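Local structure of ferric-chelate reductase (NAD(P)H) (Archaeoglobus fulgidus, 1I0R) at residues V56-F62 against A115-E120; F90-E94 against P103-Q107. The protein reduces ferric iron held in chelators such as siderophores, taking electrons from NAD(P)H and using FMN or FAD as cofactor, and works as a homodimer. One frame throughout, in Å; residues are numbered along the deposited sequence.

Interaction 1 of 2, residues V56-F62 against A115-E120; sequences VKESGAF and AKVVKE
Two strands of the six-stranded antiparallel barrel wall, 61-67 and 109-122, are joined where Phe62 pairs with Ala115. The two form a hydrogen-bonded antiparallel pair: Phe62 N donates to Ala115 O at 3.1 Å, and Ala115 N returns a bond to Phe62 O. Gly60 O extends the ladder by accepting from Val117 N at 2.9 Å, with the donor standing 48° out of the carbonyl plane.

The Phe62 ring is placed by a chi1 of 66°, with CG between the backbone N and the carbonyl carbon, which lays one ring face against the Ala115 methyl. That methyl makes a CH-pi contact, its CB 4.0 Å from the centroid of the Phe62 ring and 20° off the normal, while Val117 CG2 meets the edge in the ring plane. Replacing Phe62 by alanine is likely to leave the Ala115 methyl and Val117 CG2 without their aromatic partner and to open a gap on that face, while the backbone pairing could stay. Val117 CG2 also meets Val56 CG1 of helix 51-59, which joins the helix to the barrel wall; Val56 in turn touches Leu46, an FMN-binding residue.

Between helix and strand, Gly60 takes a positive phi, and Ser59 OG accepts from Ala61 N in an ST turn. At Lys57, NZ forms a salt bridge with Glu120 OE1 at 2.9 Å, the lysine chain extended until chi4 bends it. Two waters bridge the other carboxylate oxygen, Glu120 OE2, to the end of the helix, one to Val56 O and the other to Lys57 O.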
loop_
_atom_site.group_PDB
_atom_site.type_symbol
_atom_site.label_atom_id
_atom_site.label_comp_id
_atom_site.label_asym_id
_atom_site.label_seq_id
_atom_site.Cartn_x
_atom_site.Cartn_y
_atom_site.Cartn_z
ATOM N N VAL B 56 -3.080 -5.020 19.180
ATOM C CA VAL B 56 -1.739 -4.858 18.676
ATOM C C VAL B 56 -1.005 -3.883 19.581
ATOM O O VAL B 56 0.170 -4.065 19.874
ATOM C CB VAL B 56 -1.741 -4.330 17.220
ATOM C CG1 VAL B 56 -0.294 -4.087 16.740
ATOM C CG2 VAL B 56 -2.412 -5.339 16.321
ATOM N N LYS B 57 -1.697 -2.849 20.039
ATOM C CA LYS B 57 -1.053 -1.875 20.907
ATOM C C LYS B 57 -0.532 -2.517 22.196
ATOM O O LYS B 57 0.575 -2.229 22.641
ATOM C CB LYS B 57 -2.017 -0.731 21.240
ATOM C CG LYS B 57 -1.311 0.432 21.926
ATOM C CD LYS B 57 -2.184 1.672 22.050
ATOM C CE LYS B 57 -1.339 2.880 22.466
ATOM N NZ LYS B 57 -0.227 3.193 21.494
ATOM N N GLU B 58 -1.322 -3.416 22.773
ATOM C CA GLU B 58 -0.942 -4.084 24.016
ATOM C C GLU B 58 0.073 -5.220 23.863
ATOM O O GLU B 58 1.047 -5.299 24.620
ATOM C CB GLU B 58 -2.193 -4.632 24.702
ATOM C CG GLU B 58 -3.194 -3.569 25.080
ATOM C CD GLU B 58 -4.465 -4.161 25.662
ATOM O OE1 GLU B 58 -4.383 -4.773 26.753
ATOM O OE2 GLU B 58 -5.536 -4.025 25.027
ATOM N N SER B 59 -0.144 -6.096 22.884
ATOM C CA SER B 59 0.736 -7.244 22.678
ATOM C C SER B 59 2.038 -6.997 21.944
ATOM O O SER B 59 2.997 -7.741 22.119
ATOM C CB SER B 59 -0.014 -8.341 21.932
ATOM O OG SER B 59 -0.181 -7.987 20.564
ATOM N N GLY B 60 2.076 -5.970 21.102
ATOM C CA GLY B 60 3.286 -5.706 20.352
ATOM C C GLY B 60 3.510 -6.686 19.205
ATOM O O GLY B 60 4.640 -6.859 18.764
ATOM N N ALA B 61 2.463 -7.341 18.719
ATOM C CA ALA B 61 2.637 -8.275 17.611
ATOM C C ALA B 61 1.390 -8.361 16.752
ATOM O O ALA B 61 0.301 -8.040 17.207
ATOM C CB ALA B 61 3.004 -9.677 18.141
ATOM N N PHE B 62 1.560 -8.757 15.498
ATOM C CA PHE B 62 0.419 -8.916 14.614
ATOM C C PHE B 62 0.674 -9.924 13.511
ATOM O O PHE B 62 1.835 -10.243 13.181
ATOM C CB PHE B 62 -0.039 -7.543 14.012
ATOM C CG PHE B 62 0.957 -6.882 13.068
ATOM C CD1 PHE B 62 0.990 -7.215 11.711
ATOM C CD2 PHE B 62 1.809 -5.882 13.534
ATOM C CE1 PHE B 62 1.877 -6.549 10.832
ATOM C CE2 PHE B 62 2.689 -5.210 12.676
ATOM C CZ PHE B 62 2.721 -5.547 11.330
ATOM N N ALA B 115 4.650 -10.689 12.512
ATOM C CA ALA B 115 5.561 -9.567 12.789
ATOM C C ALA B 115 5.552 -9.070 14.233
ATOM O O ALA B 115 4.539 -9.182 14.922
ATOM C CB ALA B 115 5.221 -8.376 11.828
ATOM N N LYS B 116 6.691 -8.559 14.709
ATOM C CA LYS B 116 6.749 -7.974 16.050
ATOM C C LYS B 116 6.839 -6.455 15.827
ATOM O O LYS B 116 7.616 -6.001 14.978
ATOM C CB LYS B 116 7.964 -8.459 16.872
ATOM C CG LYS B 116 9.317 -8.057 16.311
ATOM C CD LYS B 116 10.460 -8.350 17.285
ATOM C CE LYS B 116 11.757 -7.646 16.822
ATOM N NZ LYS B 116 12.942 -7.936 17.708
ATOM N N VAL B 117 6.026 -5.698 16.554
ATOM C CA VAL B 117 6.013 -4.237 16.433
ATOM C C VAL B 117 7.301 -3.603 16.921
ATOM O O VAL B 117 7.728 -3.825 18.067
ATOM C CB VAL B 117 4.830 -3.599 17.220
ATOM C CG1 VAL B 117 4.909 -2.035 17.121
ATOM C CG2 VAL B 117 3.497 -4.122 16.672
ATOM N N VAL B 118 7.913 -2.783 16.067
ATOM C CA VAL B 118 9.151 -2.110 16.430
ATOM C C VAL B 118 8.969 -0.600 16.466
ATOM O O VAL B 118 9.848 0.109 16.933
ATOM C CB VAL B 118 10.307 -2.453 15.457
ATOM C CG1 VAL B 118 10.695 -3.933 15.607
ATOM C CG2 VAL B 118 9.890 -2.139 14.022
ATOM N N LYS B 119 7.838 -0.105 15.974
ATOM C CA LYS B 119 7.572 1.330 16.000
ATOM C C LYS B 119 6.111 1.600 15.751
ATOM O O LYS B 119 5.432 0.833 15.061
ATOM C CB LYS B 119 8.395 2.066 14.933
ATOM C CG LYS B 119 8.353 3.602 15.062
ATOM C CD LYS B 119 9.131 4.265 13.931
ATOM C CE LYS B 119 9.098 5.800 14.006
ATOM N NZ LYS B 119 9.903 6.363 15.128
ATOM N N GLU B 120 5.622 2.676 16.345
ATOM C CA GLU B 120 4.247 3.092 16.151
ATOM C C GLU B 120 4.265 4.529 15.659
ATOM O O GLU B 120 4.966 5.370 16.207
ATOM C CB GLU B 120 3.450 3.000 17.452
ATOM C CG GLU B 120 3.147 1.587 17.904
ATOM C CD GLU B 120 2.348 1.566 19.204
ATOM O OE1 GLU B 120 1.897 2.653 19.644
ATOM O OE2 GLU B 120 2.160 0.468 19.786
HETATM O O HOH W 1 2.556 -2.201 19.791
HETATM O O HOH W 2 2.012 0.445 22.407
#

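Interaction 2 of 2, residues F90-E94 against P103-Q107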
loop_
_atom_site.group_PDB
_atom_site.type_symbol
_atom_site.label_atom_id
_atom_site.label_comp_id
_atom_site.label_asym_id
_atom_site.label_seq_id
_atom_site.Cartn_x
_atom_site.Cartn_y
_atom_site.Cartn_z
ATOM N N PHE B 90 -13.724 -16.589 15.200
ATOM C CA PHE B 90 -12.856 -17.715 14.893
ATOM C C PHE B 90 -13.457 -19.118 14.878
ATOM O O PHE B 90 -12.799 -20.051 14.431
ATOM C CB PHE B 90 -11.632 -17.698 15.817
ATOM C CG PHE B 90 -10.782 -16.460 15.676
ATOM C CD1 PHE B 90 -11.122 -15.284 16.337
ATOM C CD2 PHE B 90 -9.647 -16.468 14.867
ATOM C CE1 PHE B 90 -10.346 -14.134 16.201
ATOM C CE2 PHE B 90 -8.861 -15.318 14.722
ATOM C CZ PHE B 90 -9.212 -14.151 15.390
ATOM N N ASP B 91 -14.695 -19.279 15.343
ATOM C CA ASP B 91 -15.313 -20.609 15.360
ATOM C C ASP B 91 -15.374 -21.224 13.965
ATOM O O ASP B 91 -16.003 -20.686 13.058
ATOM C CB ASP B 91 -16.725 -20.548 15.972
ATOM C CG ASP B 91 -17.436 -21.908 15.960
ATOM O OD1 ASP B 91 -16.811 -22.924 16.340
ATOM O OD2 ASP B 91 -18.629 -21.959 15.581
ATOM N N GLY B 92 -14.695 -22.349 13.790
ATOM C CA GLY B 92 -14.707 -23.006 12.499
ATOM C C GLY B 92 -13.693 -22.481 11.494
ATOM O O GLY B 92 -13.716 -22.877 10.330
ATOM N N VAL B 93 -12.808 -21.591 11.927
ATOM C CA VAL B 93 -11.799 -21.047 11.017
ATOM C C VAL B 93 -10.463 -21.764 11.211
ATOM O O VAL B 93 -10.052 -22.031 12.343
ATOM C CB VAL B 93 -11.590 -19.543 11.261
ATOM C CG1 VAL B 93 -10.454 -19.022 10.372
ATOM C CG2 VAL B 93 -12.885 -18.785 10.961
ATOM N N GLU B 94 -9.797 -22.091 10.110
ATOM C CA GLU B 94 -8.505 -22.753 10.190
ATOM C C GLU B 94 -7.412 -21.738 10.492
ATOM O O GLU B 94 -7.240 -20.767 9.755
ATOM C CB GLU B 94 -8.176 -23.457 8.880
ATOM C CG GLU B 94 -6.708 -23.878 8.789
ATOM C CD GLU B 94 -6.328 -24.501 7.450
ATOM O OE1 GLU B 94 -6.428 -25.748 7.333
ATOM O OE2 GLU B 94 -5.932 -23.749 6.518
ATOM N N PRO B 103 -2.682 -15.311 16.407
ATOM C CA PRO B 103 -3.318 -16.368 15.632
ATOM C C PRO B 103 -3.085 -16.061 14.149
ATOM O O PRO B 103 -3.411 -14.963 13.688
ATOM C CB PRO B 103 -4.794 -16.247 16.028
ATOM C CG PRO B 103 -4.961 -14.808 16.268
ATOM C CD PRO B 103 -3.687 -14.404 16.995
ATOM N N LEU B 104 -2.506 -16.998 13.410
ATOM C CA LEU B 104 -2.268 -16.803 11.979
ATOM C C LEU B 104 -3.358 -17.552 11.233
ATOM O O LEU B 104 -3.368 -18.798 11.217
ATOM C CB LEU B 104 -0.893 -17.353 11.587
ATOM C CG LEU B 104 0.237 -16.687 12.374
ATOM C CD1 LEU B 104 1.506 -17.553 12.340
ATOM C CD2 LEU B 104 0.478 -15.280 11.778
ATOM N N VAL B 105 -4.287 -16.802 10.627
ATOM C CA VAL B 105 -5.385 -17.421 9.887
ATOM C C VAL B 105 -4.909 -17.935 8.532
ATOM O O VAL B 105 -4.451 -17.160 7.684
ATOM C CB VAL B 105 -6.553 -16.432 9.681
ATOM C CG1 VAL B 105 -7.647 -17.071 8.834
ATOM C CG2 VAL B 105 -7.126 -16.018 11.024
ATOM N N THR B 106 -5.026 -19.245 8.319
ATOM C CA THR B 106 -4.573 -19.857 7.078
ATOM C C THR B 106 -5.686 -20.113 6.087
ATOM O O THR B 106 -5.430 -20.296 4.890
ATOM C CB THR B 106 -3.831 -21.178 7.351
ATOM O OG1 THR B 106 -4.656 -22.003 8.184
ATOM C CG2 THR B 106 -2.520 -20.915 8.093
ATOM N N GLN B 107 -6.921 -20.106 6.578
ATOM C CA GLN B 107 -8.061 -20.343 5.692
ATOM C C GLN B 107 -8.201 -19.221 4.667
ATOM O O GLN B 107 -8.214 -18.049 5.030
ATOM C CB GLN B 107 -9.350 -20.458 6.490
ATOM C CG GLN B 107 -10.443 -21.209 5.729
ATOM C CD GLN B 107 -11.665 -21.461 6.590
ATOM O OE1 GLN B 107 -11.562 -21.562 7.814
ATOM N NE2 GLN B 107 -12.833 -21.563 5.952
#
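Gln107 runs out with CG anti to its backbone N (chi1 -158°) and an extended chain, a course that carries its amide to the backbone of Glu94. There Gln107 OE1 accepts from Glu94 N at 2.9 Å, the donor lying in the plane of the amide carbonyl and the N-H aimed within about 20° of straight. In the reverse direction Glu94 O is gripped by two N-H groups, Thr106 N at 3.0 Å and Gln107 N at 3.3 Å, both arriving from the same face of its carbonyl plane. Glu94 OE2 also lies by the Thr106 hydroxyl, though the position of that hydroxyl is less certain.

The rest of the contact is apolar. Val93 CG1 meets Val105 CG1 at 3.7 Å, the two side chains crossing at about a right angle, and Phe90 CE2 lies 4.1 Å from Val105 CG2 and 4.2 Å from Pro103 CG. A type II beta turn, closed by Val93 N to Phe90 O, brings Phe90 and Val93 to the same strand, 103-105; its Gly92 has phi 84°, where a side chain would press on the preceding carbonyl. Phe75 of helix 73-78 touches both Val93 and Gln107.

With Glu94 N and Glu94 O both satisfied by the 103-107 segment, the backbone at the exit of the turn is probably held whatever the Glu94 carboxylate does.

Interactions 1 and 2 lie 20 Å apart between centres, with nearest atoms about 5 Å apart and no direct touch. Sequence joins them: strand 103-105 of interaction 2 is followed by strand 109-122, which supplies residues 115-120 of interaction 1, and interaction 2 falls wholly within the chain between 62 and 115. Strand 14-20 bridges them in space, since Ser18 bonds to Ser59 and Ala61 while Thr17 bonds to Pro103 O. Both lie near the FMN site: the side chain of Val56 is about 4 Å from that of Leu46, and Phe90, which directly follows the FMN-binding Lys89, has its side chain about 7 Å from that of FMN-binding Thr52.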